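Local coordinates for putative uncharacterized protein tcp24 (Actinoplanes teichomyceticus, PDB 4Q38) that transfers long-chain acyl groups from acyl-CoA to glycopeptide antibiotics of the teicoplanin type, acting as an N-acyltransferase, at residues 191-196 with 221-226; 250-255 with 266-271; 256-261 with 312-317. All coordinates share one frame; numbering follows the deposited sequence. Where two conformers were deposited one is given.

Contact 1. Residues 191-196 with 221-226; sequences LGRLQF and PKAYDE
L194 and Y224 carry the apolar part of this contact. One branch of the leucine, CD1, lies obliquely to the phenol ring, 3.8 Å from Y224 CD1. The same methyl also sits 4.0 Å from Y224 O, so it touches both the ring and the helix backbone. The tyrosine CG is anti to its own N (chi1 167°), which sets the CD1 side of the ring next to the leucine methyl. A second, smaller touch joins R193 CB to A223 CB at 4.0 Å; beyond that CB the arginine bends off at chi2, and its guanidinium is bound by the carbonyls of G217 and P213 while the side chain also touches coenzyme A.

Polar linkage across the gap is indirect. A water accepts from R193 N (3.0 Å) and donates to A223 O (2.8 Å), bridging the turn to the first turn of the helix. Farther along the helix, S227 OG bonds to both L191 O and L194 N, pinning the two ends of the turn.

Within the turn, L191 N donates to L194 O over 2.9 Å. G192, at phi 89° and psi -132°, occupies backbone angles at which a side chain would press on the preceding carbonyl oxygen, and with R193 it makes the short connection. Antiparallel strands 188-191 and 194-200 thus form a tight beta hairpin whose turn is docked on the start of helix 221-238, a strand-helix packing in the GNAT-like domain beside the coenzyme A and acyl-sugar pockets.

Contact 2. Residues 250-255 with 266-271; sequences SSWMLD and SNIIQL. With COA (coenzyme A), chain D.
A chi1 of 64° sets CG of W252 in the crowded position between backbone N and carbonyl carbon, bringing the benzo end of the indole, CH2 and CZ3, up to I268; the isoleucine's chi1 of -69° puts CG1 anti to the carbonyl carbon, and the extended chain beyond it presents CD1 to the ring. The two side chains cross at about a right angle, W252 CH2 lying 3.6 Å from I268 CD1. The other isoleucine branch, CG2, rests 3.3 Å from M253 O. M253 CG, in the conformer modelled here, sits over one indole face near the rim, and the F296 ring meets the indole nearly parallel.

Both segments also hold coenzyme A, and here the start of helix 267-272 works as an anion-binding helix N-terminus for the pyrophosphate. O2A is gripped twice, by S266 OG at 2.6 Å and by I268 N at 3.1 Å; O1A takes N267 N, and O4A the side-chain amide N267 ND2. S266 OG additionally accepts from I269 N as the helix N-cap, so one hydroxyl ties the phosphate to the helix start. Farther down the cofactor, W252 NE1 donates to the pantetheine oxygen O5P over 3.1 Å, a bent bond of 141°. S251 OG accepts from M253 N in an ST turn where strand 246-251 ends.

Contact 3. Residues 256-261 with 312-317; sequences PQLEEY and SSLERA. With COA (coenzyme A), chain D.
S312 OG is gripped from two directions: E315 N donates to it over 3.1 Å, and the hydroxyl itself donates to adenine N3A of coenzyme A at 3.0 Å. E315 OE1 returns the bond by accepting from S312 N (2.8 Å), on its anti side and 33° out of the carboxylate plane, while OE2 makes a salt bridge to R311. Next in sequence, S313 binds the 3'-phosphate with both backbone and side chain: N to O8A, and OG to O9A at 2.6 Å.

L314 splits its work between cofactor and protein. With CG anti to the backbone N (chi1 176°), its CD2 rests against the adenine, 3.6 Å from C5A, whereas CD1 meets L258 CD2 at 3.8 Å. One turn farther along the helix the packing tightens, Y261 CB approaching A317 CB to 3.4 Å. A317 O sits over one face of the tyrosine ring near its rim, and H321 meets that ring with its plane nearly perpendicular. The 3-10 segment 256-260 and the Y261 that follows it are thereby laid against helix 313-323, whose start, closed by the S312-E315 capping box, lines the adenine and 3'-phosphate end of the coenzyme A site.

In the fold
All three contacts are largely buried within the GNAT-like domain, yet their chemistry differs with what they meet. Contact 1 docks a hairpin on helix 221-238 and is mostly apolar, with a single water as its polar bridge; contact 2 reaches the same sheet through strand 246-251. Contacts 2 and 3 combine small hydrocarbon patches with helix starts that bind phosphates. Their segments alternate along the chain, and W252 CH2 packs on L314 CD2 at 3.6 Å. The contact centres lie about 17, 19 and 25 Å from the chain centre, so contact 3 is outermost, its Y261 partly exposed. Contact 1 adjoins contact 2 through P221 and Y224, but stays about 12 Å from contact 3 at the nearest atoms.

Contact 1. Residues 191-196 with 221-226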
loop_
_atom_site.group_PDB
_atom_site.type_symbol
_atom_site.label_atom_id
_atom_site.label_comp_id
_atom_site.label_asym_id
_atom_site.label_seq_id
_atom_site.Cartn_x
_atom_site.Cartn_y
_atom_site.Cartn_z
ATOM N N LEU A 191 -5.301 2.302 12.589
ATOM C CA LEU A 191 -5.771 2.494 13.947
ATOM C C LEU A 191 -4.931 3.586 14.607
ATOM O O LEU A 191 -4.113 3.329 15.499
ATOM C CB LEU A 191 -5.694 1.161 14.712
ATOM C CG LEU A 191 -6.447 -0.053 14.132
ATOM C CD1 LEU A 191 -6.278 -1.248 15.070
ATOM C CD2 LEU A 191 -7.938 0.188 13.894
ATOM N N GLY A 192 -5.126 4.818 14.151
ATOM C CA GLY A 192 -4.294 5.935 14.623
ATOM C C GLY A 192 -3.075 6.064 13.738
ATOM O O GLY A 192 -3.211 6.061 12.511
ATOM N N ARG A 193 -1.888 6.186 14.343
ATOM C CA ARG A 193 -0.656 6.419 13.571
ATOM C C ARG A 193 -0.233 5.174 12.775
ATOM O O ARG A 193 0.337 5.289 11.690
ATOM C CB ARG A 193 0.493 6.889 14.488
ATOM C CG ARG A 193 1.757 7.350 13.754
ATOM C CD ARG A 193 1.429 8.521 12.836
ATOM N NE ARG A 193 2.486 8.865 11.876
ATOM C CZ ARG A 193 2.730 8.233 10.729
ATOM N NH1 ARG A 193 2.031 7.146 10.377
ATOM N NH2 ARG A 193 3.695 8.678 9.934
ATOM N N LEU A 194 -0.514 3.994 13.325
ATOM C CA LEU A 194 -0.106 2.730 12.691
ATOM C C LEU A 194 -1.266 2.013 12.019
ATOM O O LEU A 194 -2.423 2.197 12.398
ATOM C CB LEU A 194 0.466 1.788 13.744
ATOM C CG LEU A 194 1.561 2.311 14.664
ATOM C CD1 LEU A 194 1.872 1.208 15.656
ATOM C CD2 LEU A 194 2.784 2.700 13.839
ATOM N N GLN A 195 -0.928 1.174 11.040
ATOM C CA GLN A 195 -1.853 0.230 10.438
ATOM C C GLN A 195 -1.541 -1.185 10.901
ATOM O O GLN A 195 -0.393 -1.505 11.226
ATOM C CB GLN A 195 -1.698 0.230 8.922
ATOM C CG GLN A 195 -2.068 1.523 8.221
ATOM C CD GLN A 195 -1.372 1.613 6.883
ATOM O OE1 GLN A 195 -0.231 1.165 6.754
ATOM N NE2 GLN A 195 -2.049 2.177 5.881
ATOM N N PHE A 196 -2.571 -2.025 10.909
ATOM C CA PHE A 196 -2.427 -3.446 11.246
ATOM C C PHE A 196 -3.135 -4.300 10.214
ATOM O O PHE A 196 -4.278 -4.029 9.860
ATOM C CB PHE A 196 -3.011 -3.742 12.641
ATOM C CG PHE A 196 -2.293 -3.036 13.755
ATOM C CD1 PHE A 196 -1.172 -3.599 14.346
ATOM C CD2 PHE A 196 -2.719 -1.781 14.190
ATOM C CE1 PHE A 196 -0.483 -2.934 15.361
ATOM C CE2 PHE A 196 -2.043 -1.115 15.208
ATOM C CZ PHE A 196 -0.917 -1.684 15.787
ATOM N N PRO A 221 6.276 8.580 20.176
ATOM C CA PRO A 221 6.032 7.482 21.110
ATOM C C PRO A 221 4.607 7.353 21.640
ATOM O O PRO A 221 4.097 6.231 21.688
ATOM C CB PRO A 221 7.045 7.762 22.223
ATOM C CG PRO A 221 8.227 8.242 21.445
ATOM C CD PRO A 221 7.644 9.110 20.342
ATOM N N LYS A 222 3.960 8.466 22.001
ATOM C CA LYS A 222 2.575 8.415 22.488
ATOM C C LYS A 222 1.577 7.994 21.416
ATOM O O LYS A 222 0.593 7.344 21.722
ATOM C CB LYS A 222 2.110 9.755 23.076
ATOM C CG LYS A 222 2.436 9.943 24.547
ATOM C CD LYS A 222 3.400 11.098 24.743
ATOM C CE LYS A 222 3.024 11.937 25.956
ATOM N NZ LYS A 222 3.152 11.187 27.238
ATOM N N ALA A 223 1.830 8.374 20.170
ATOM C CA ALA A 223 0.948 7.981 19.063
ATOM C C ALA A 223 1.149 6.497 18.735
ATOM O O ALA A 223 0.182 5.755 18.527
ATOM C CB ALA A 223 1.220 8.843 17.845
ATOM N N TYR A 224 2.408 6.075 18.696
ATOM C CA TYR A 224 2.748 4.654 18.510
ATOM C C TYR A 224 2.095 3.779 19.602
ATOM O O TYR A 224 1.479 2.743 19.296
ATOM C CB TYR A 224 4.271 4.492 18.497
ATOM C CG TYR A 224 4.793 3.062 18.622
ATOM C CD1 TYR A 224 5.030 2.275 17.497
ATOM C CD2 TYR A 224 5.088 2.522 19.868
ATOM C CE1 TYR A 224 5.522 0.974 17.621
ATOM C CE2 TYR A 224 5.578 1.232 20.002
ATOM C CZ TYR A 224 5.792 0.459 18.881
ATOM O OH TYR A 224 6.283 -0.828 19.051
ATOM N N ASP A 225 2.220 4.211 20.857
ATOM C CA ASP A 225 1.696 3.451 21.990
ATOM C C ASP A 225 0.172 3.346 21.967
ATOM O O ASP A 225 -0.382 2.295 22.296
ATOM C CB ASP A 225 2.183 4.048 23.313
ATOM C CG ASP A 225 3.629 3.701 23.607
ATOM O OD1 ASP A 225 4.086 2.602 23.212
ATOM O OD2 ASP A 225 4.311 4.522 24.248
ATOM N N GLU A 226 -0.496 4.439 21.576
ATOM C CA GLU A 226 -1.949 4.447 21.435
ATOM C C GLU A 226 -2.394 3.443 20.385
ATOM O O GLU A 226 -3.332 2.679 20.602
ATOM C CB GLU A 226 -2.468 5.850 21.081
ATOM C CG GLU A 226 -2.612 6.745 22.290
ATOM C CD GLU A 226 -3.518 6.138 23.334
ATOM O OE1 GLU A 226 -4.713 5.899 23.025
ATOM O OE2 GLU A 226 -3.035 5.894 24.458
HETATM O O HOH W 1 -2.129 6.711 17.296
#

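Contact 2. Residues 250-255 with 266-271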
loop_
_atom_site.group_PDB
_atom_site.type_symbol
_atom_site.label_atom_id
_atom_site.label_comp_id
_atom_site.label_asym_id
_atom_site.label_seq_id
_atom_site.Cartn_x
_atom_site.Cartn_y
_atom_site.Cartn_z
ATOM N N SER A 250 8.485 -5.914 9.355
ATOM C CA SER A 250 9.707 -6.020 8.550
ATOM C C SER A 250 9.949 -4.648 7.931
ATOM O O SER A 250 9.070 -4.111 7.257
ATOM C CB SER A 250 9.579 -7.062 7.436
ATOM O OG SER A 250 9.302 -8.348 7.952
ATOM N N SER A 251 11.118 -4.063 8.175
ATOM C CA SER A 251 11.343 -2.688 7.752
ATOM C C SER A 251 12.808 -2.289 7.764
ATOM O O SER A 251 13.599 -2.791 8.562
ATOM C CB SER A 251 10.567 -1.720 8.655
ATOM O OG SER A 251 10.680 -0.385 8.189
ATOM N N TRP A 252 13.151 -1.357 6.884
ATOM C CA TRP A 252 14.431 -0.656 6.975
ATOM C C TRP A 252 14.612 -0.017 8.345
ATOM O O TRP A 252 15.748 0.166 8.802
ATOM C CB TRP A 252 14.511 0.394 5.877
ATOM C CG TRP A 252 13.474 1.486 6.005
ATOM C CD1 TRP A 252 12.199 1.524 5.431
ATOM C CD2 TRP A 252 13.581 2.733 6.769
ATOM N NE1 TRP A 252 11.537 2.671 5.783
ATOM C CE2 TRP A 252 12.307 3.445 6.575
ATOM C CE3 TRP A 252 14.566 3.313 7.571
ATOM C CZ2 TRP A 252 12.058 4.678 7.157
ATOM C CZ3 TRP A 252 14.299 4.554 8.155
ATOM C CH2 TRP A 252 13.071 5.217 7.953
ATOM N N MET A 253 13.486 0.298 9.006
ATOM C CA MET A 253 13.447 0.993 10.307
ATOM C C MET A 253 14.049 0.195 11.445
ATOM O O MET A 253 14.477 0.756 12.458
ATOM C CB MET A 253 12.005 1.255 10.730
ATOM C CG MET A 253 11.356 2.505 10.194
ATOM S SD MET A 253 9.717 2.536 10.937
ATOM C CE MET A 253 8.772 3.185 9.572
ATOM N N LEU A 254 14.010 -1.121 11.298
ATOM C CA LEU A 254 14.462 -2.014 12.340
ATOM C C LEU A 254 15.947 -2.341 12.209
ATOM O O LEU A 254 16.464 -3.114 12.997
ATOM C CB LEU A 254 13.621 -3.296 12.336
ATOM C CG LEU A 254 12.212 -3.125 12.925
ATOM C CD1 LEU A 254 11.407 -4.413 12.759
ATOM C CD2 LEU A 254 12.269 -2.701 14.394
ATOM N N ASP A 255 16.610 -1.777 11.201
ATOM C CA ASP A 255 18.043 -1.999 10.983
ATOM C C ASP A 255 18.869 -1.327 12.081
ATOM O O ASP A 255 18.920 -0.104 12.153
ATOM C CB ASP A 255 18.459 -1.453 9.621
ATOM C CG ASP A 255 19.897 -1.832 9.236
ATOM O OD1 ASP A 255 20.683 -2.274 10.108
ATOM O OD2 ASP A 255 20.231 -1.688 8.042
ATOM N N SER A 266 15.822 10.514 18.120
ATOM C CA SER A 266 15.149 9.832 17.009
ATOM C C SER A 266 14.016 8.946 17.522
ATOM O O SER A 266 14.203 8.148 18.446
ATOM C CB SER A 266 16.142 9.017 16.176
ATOM O OG SER A 266 15.482 8.039 15.377
ATOM N N ASN A 267 12.833 9.116 16.939
ATOM C CA ASN A 267 11.687 8.259 17.248
ATOM C C ASN A 267 11.944 6.794 16.889
ATOM O O ASN A 267 11.605 5.898 17.659
ATOM C CB ASN A 267 10.430 8.774 16.535
ATOM C CG ASN A 267 9.974 10.119 17.076
ATOM O OD1 ASN A 267 10.019 10.349 18.280
ATOM N ND2 ASN A 267 9.546 11.013 16.190
ATOM N N ILE A 268 12.548 6.572 15.723
ATOM C CA ILE A 268 12.920 5.224 15.271
ATOM C C ILE A 268 13.818 4.536 16.309
ATOM O O ILE A 268 13.511 3.432 16.771
ATOM C CB ILE A 268 13.561 5.255 13.864
ATOM C CG1 ILE A 268 12.487 5.622 12.819
ATOM C CG2 ILE A 268 14.211 3.913 13.518
ATOM C CD1 ILE A 268 13.009 5.988 11.444
ATOM N N ILE A 269 14.892 5.211 16.712
ATOM C CA ILE A 269 15.825 4.636 17.684
ATOM C C ILE A 269 15.108 4.269 18.980
ATOM O O ILE A 269 15.157 3.104 19.401
ATOM C CB ILE A 269 17.050 5.552 17.935
ATOM C CG1 ILE A 269 17.783 5.835 16.616
ATOM C CG2 ILE A 269 18.008 4.919 18.950
ATOM C CD1 ILE A 269 18.409 4.618 15.959
ATOM N N GLN A 270 14.405 5.232 19.583
ATOM C CA GLN A 270 13.692 4.998 20.847
ATOM C C GLN A 270 12.723 3.815 20.753
ATOM O O GLN A 270 12.732 2.927 21.609
ATOM C CB GLN A 270 12.921 6.248 21.287
ATOM C CG GLN A 270 13.769 7.461 21.632
ATOM C CD GLN A 270 12.953 8.745 21.627
ATOM O OE1 GLN A 270 11.926 8.854 22.304
ATOM N NE2 GLN A 270 13.408 9.727 20.859
ATOM N N LEU A 271 11.915 3.783 19.695
ATOM C CA LEU A 271 10.878 2.759 19.576
ATOM C C LEU A 271 11.398 1.380 19.140
ATOM O O LEU A 271 10.867 0.363 19.583
ATOM C CB LEU A 271 9.729 3.226 18.663
ATOM C CG LEU A 271 8.957 4.479 19.120
ATOM C CD1 LEU A 271 8.018 4.949 18.013
ATOM C CD2 LEU A 271 8.200 4.219 20.416
HETATM N N1A COA D . 12.600 10.943 4.957
HETATM C C2A COA D . 13.453 11.929 5.297
HETATM N N3A COA D . 13.786 12.221 6.567
HETATM C C4A COA D . 13.254 11.509 7.593
HETATM C C5A COA D . 12.309 10.416 7.302
HETATM C C6A COA D . 11.997 10.155 5.879
HETATM N N6A COA D . 11.152 9.166 5.496
HETATM N N7A COA D . 11.953 9.898 8.492
HETATM C C8A COA D . 12.605 10.586 9.456
HETATM N N9A COA D . 13.369 11.557 8.918
HETATM C C1B COA D . 14.241 12.504 9.653
HETATM C C2B COA D . 13.520 13.278 10.742
HETATM O O2B COA D . 12.942 14.469 10.218
HETATM C C3B COA D . 14.637 13.535 11.731
HETATM O O3B COA D . 15.464 14.581 11.216
HETATM P P3B COA D . 16.437 15.494 12.133
HETATM O O7A COA D . 15.480 16.399 12.846
HETATM O O8A COA D . 17.339 16.123 11.105
HETATM O O9A COA D . 17.166 14.530 13.039
HETATM C C4B COA D . 15.439 12.239 11.663
HETATM O O4B COA D . 15.255 11.756 10.331
HETATM C C5B COA D . 15.019 11.180 12.686
HETATM O O5B COA D . 13.655 10.787 12.451
HETATM P P1A COA D . 12.815 9.886 13.478
HETATM O O1A COA D . 12.345 10.692 14.658
HETATM O O2A COA D . 13.617 8.633 13.715
HETATM O O3A COA D . 11.530 9.477 12.575
HETATM P P2A COA D . 10.174 10.330 12.419
HETATM O O4A COA D . 9.225 9.954 13.524
HETATM O O5A COA D . 10.468 11.791 12.200
HETATM O O6A COA D . 9.643 9.740 11.017
HETATM C CBP COA D . 8.335 8.079 9.758
HETATM C CCP COA D . 9.301 8.355 10.906
HETATM C CDP COA D . 8.130 6.573 9.748
HETATM C CEP COA D . 7.028 8.791 10.042
HETATM C CAP COA D . 8.936 8.563 8.416
HETATM O OAP COA D . 10.229 7.986 8.227
HETATM C C9P COA D . 8.121 8.285 7.166
HETATM O O9P COA D . 7.138 8.958 6.910
HETATM N N8P COA D . 8.549 7.311 6.357
HETATM C C7P COA D . 7.774 6.836 5.223
HETATM C C6P COA D . 6.897 5.648 5.616
HETATM C C5P COA D . 7.749 4.450 6.005
HETATM O O5P COA D . 8.966 4.474 5.861
HETATM N N4P COA D . 7.094 3.407 6.522
HETATM C C3P COA D . 7.727 2.107 6.720
HETATM C C2P COA D . 7.868 1.306 5.435
HETATM S S1P COA D . 8.669 -0.299 5.770
#

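Contact 3. Residues 256-261 with 312-317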
loop_
_atom_site.group_PDB
_atom_site.type_symbol
_atom_site.label_atom_id
_atom_site.label_comp_id
_atom_site.label_asym_id
_atom_site.label_seq_id
_atom_site.Cartn_x
_atom_site.Cartn_y
_atom_site.Cartn_z
ATOM N N PRO A 256 19.515 -2.125 12.943
ATOM C CA PRO A 256 20.315 -1.538 14.043
ATOM C C PRO A 256 21.488 -0.674 13.569
ATOM O O PRO A 256 22.043 0.086 14.358
ATOM C CB PRO A 256 20.840 -2.767 14.798
ATOM C CG PRO A 256 19.995 -3.904 14.345
ATOM C CD PRO A 256 19.599 -3.594 12.932
ATOM N N GLN A 257 21.848 -0.763 12.292
ATOM C CA GLN A 257 22.891 0.107 11.736
ATOM C C GLN A 257 22.543 1.591 11.800
ATOM O O GLN A 257 23.430 2.429 11.722
ATOM C CB GLN A 257 23.203 -0.267 10.298
ATOM C CG GLN A 257 23.890 -1.610 10.127
ATOM C CD GLN A 257 24.108 -1.924 8.661
ATOM O OE1 GLN A 257 23.146 -2.040 7.892
ATOM N NE2 GLN A 257 25.366 -2.044 8.259
ATOM N N LEU A 258 21.252 1.909 11.927
ATOM C CA LEU A 258 20.801 3.295 12.054
ATOM C C LEU A 258 21.359 3.968 13.305
ATOM O O LEU A 258 21.497 5.192 13.351
ATOM C CB LEU A 258 19.268 3.360 12.089
ATOM C CG LEU A 258 18.549 3.068 10.778
ATOM C CD1 LEU A 258 17.066 2.817 11.045
ATOM C CD2 LEU A 258 18.760 4.210 9.792
ATOM N N GLU A 259 21.670 3.160 14.314
ATOM C CA GLU A 259 22.193 3.654 15.595
ATOM C C GLU A 259 23.532 4.379 15.464
ATOM O O GLU A 259 23.855 5.237 16.285
ATOM C CB GLU A 259 22.298 2.506 16.600
ATOM C CG GLU A 259 20.945 1.936 17.015
ATOM C CD GLU A 259 20.998 0.461 17.396
ATOM O OE1 GLU A 259 19.935 -0.191 17.310
ATOM O OE2 GLU A 259 22.087 -0.053 17.769
ATOM N N GLU A 260 24.286 4.047 14.419
ATOM C CA GLU A 260 25.518 4.761 14.068
ATOM C C GLU A 260 25.279 6.227 13.708
ATOM O O GLU A 260 26.174 7.057 13.861
ATOM C CB GLU A 260 26.212 4.087 12.884
ATOM C CG GLU A 260 26.984 2.828 13.248
ATOM C CD GLU A 260 27.973 2.402 12.181
ATOM O OE1 GLU A 260 28.114 1.181 11.982
ATOM O OE2 GLU A 260 28.614 3.272 11.547
ATOM N N TYR A 261 24.078 6.538 13.220
ATOM C CA TYR A 261 23.834 7.826 12.567
ATOM C C TYR A 261 22.781 8.677 13.256
ATOM O O TYR A 261 22.913 9.894 13.316
ATOM C CB TYR A 261 23.433 7.614 11.105
ATOM C CG TYR A 261 24.414 6.799 10.301
ATOM C CD1 TYR A 261 25.499 7.410 9.661
ATOM C CD2 TYR A 261 24.265 5.421 10.175
ATOM C CE1 TYR A 261 26.405 6.665 8.924
ATOM C CE2 TYR A 261 25.165 4.669 9.438
ATOM C CZ TYR A 261 26.233 5.300 8.818
ATOM O OH TYR A 261 27.124 4.559 8.085
ATOM N N SER A 312 17.741 16.335 6.438
ATOM C CA SER A 312 17.533 15.640 7.717
ATOM C C SER A 312 18.698 14.717 8.058
ATOM O O SER A 312 19.452 14.305 7.171
ATOM C CB SER A 312 16.229 14.830 7.686
ATOM O OG SER A 312 16.392 13.636 6.929
ATOM N N SER A 313 18.826 14.364 9.337
ATOM C CA SER A 313 19.888 13.452 9.765
ATOM C C SER A 313 19.807 12.082 9.075
ATOM O O SER A 313 20.834 11.491 8.752
ATOM C CB SER A 313 19.967 13.328 11.297
ATOM O OG SER A 313 18.779 12.811 11.867
ATOM N N LEU A 314 18.591 11.601 8.818
ATOM C CA LEU A 314 18.411 10.310 8.153
ATOM C C LEU A 314 18.790 10.344 6.675
ATOM O O LEU A 314 19.403 9.401 6.167
ATOM C CB LEU A 314 16.976 9.799 8.336
ATOM C CG LEU A 314 16.553 8.500 7.640
ATOM C CD1 LEU A 314 17.438 7.336 8.057
ATOM C CD2 LEU A 314 15.098 8.228 7.968
ATOM N N GLU A 315 18.416 11.423 5.986
ATOM C CA GLU A 315 18.824 11.630 4.595
ATOM C C GLU A 315 20.350 11.600 4.468
ATOM O O GLU A 315 20.892 10.952 3.566
ATOM C CB GLU A 315 18.278 12.955 4.049
ATOM C CG GLU A 315 16.777 12.960 3.785
ATOM C CD GLU A 315 16.222 14.347 3.498
ATOM O OE1 GLU A 315 16.819 15.353 3.948
ATOM O OE2 GLU A 315 15.175 14.438 2.822
ATOM N N ARG A 316 21.033 12.292 5.380
ATOM C CA ARG A 316 22.507 12.315 5.404
ATOM C C ARG A 316 23.058 10.931 5.739
ATOM O O ARG A 316 24.042 10.497 5.155
ATOM C CB ARG A 316 23.026 13.371 6.389
ATOM C CG ARG A 316 22.654 14.798 5.990
ATOM C CD ARG A 316 23.326 15.875 6.833
ATOM N NE ARG A 316 22.905 15.865 8.237
ATOM C CZ ARG A 316 21.834 16.489 8.726
ATOM N NH1 ARG A 316 21.025 17.184 7.932
ATOM N NH2 ARG A 316 21.567 16.420 10.025
ATOM N N ALA A 317 22.388 10.237 6.661
ATOM C CA ALA A 317 22.765 8.884 7.062
ATOM C C ALA A 317 22.709 7.886 5.917
ATOM O O ALA A 317 23.689 7.173 5.664
ATOM C CB ALA A 317 21.889 8.412 8.216
HETATM N N1A COA D . 12.600 10.943 4.957
HETATM C C2A COA D . 13.453 11.929 5.297
HETATM N N3A COA D . 13.786 12.221 6.567
HETATM C C4A COA D . 13.254 11.509 7.593
HETATM C C5A COA D . 12.309 10.416 7.302
HETATM C C6A COA D . 11.997 10.155 5.879
HETATM N N6A COA D . 11.152 9.166 5.496
HETATM N N7A COA D . 11.953 9.898 8.492
HETATM C C8A COA D . 12.605 10.586 9.456
HETATM N N9A COA D . 13.369 11.557 8.918
HETATM C C1B COA D . 14.241 12.504 9.653
HETATM C C2B COA D . 13.520 13.278 10.742
HETATM O O2B COA D . 12.942 14.469 10.218
HETATM C C3B COA D . 14.637 13.535 11.731
HETATM O O3B COA D . 15.464 14.581 11.216
HETATM P P3B COA D . 16.437 15.494 12.133
HETATM O O7A COA D . 15.480 16.399 12.846
HETATM O O8A COA D . 17.339 16.123 11.105
HETATM O O9A COA D . 17.166 14.530 13.039
HETATM C C4B COA D . 15.439 12.239 11.663
HETATM O O4B COA D . 15.255 11.756 10.331
HETATM C C5B COA D . 15.019 11.180 12.686
HETATM O O5B COA D . 13.655 10.787 12.451
HETATM P P1A COA D . 12.815 9.886 13.478
HETATM O O1A COA D . 12.345 10.692 14.658
HETATM O O2A COA D . 13.617 8.633 13.715
HETATM O O3A COA D . 11.530 9.477 12.575
HETATM P P2A COA D . 10.174 10.330 12.419
HETATM O O4A COA D . 9.225 9.954 13.524
HETATM O O5A COA D . 10.468 11.791 12.200
HETATM O O6A COA D . 9.643 9.740 11.017
HETATM C CBP COA D . 8.335 8.079 9.758
HETATM C CCP COA D . 9.301 8.355 10.906
HETATM C CDP COA D . 8.130 6.573 9.748
HETATM C CEP COA D . 7.028 8.791 10.042
HETATM C CAP COA D . 8.936 8.563 8.416
HETATM O OAP COA D . 10.229 7.986 8.227
HETATM C C9P COA D . 8.121 8.285 7.166
HETATM O O9P COA D . 7.138 8.958 6.910
HETATM N N8P COA D . 8.549 7.311 6.357
HETATM C C7P COA D . 7.774 6.836 5.223
HETATM C C6P COA D . 6.897 5.648 5.616
HETATM C C5P COA D . 7.749 4.450 6.005
HETATM O O5P COA D . 8.966 4.474 5.861
HETATM N N4P COA D . 7.094 3.407 6.522
HETATM C C3P COA D . 7.727 2.107 6.720
HETATM C C2P COA D . 7.868 1.306 5.435
HETATM S S1P COA D . 8.669 -0.299 5.770
#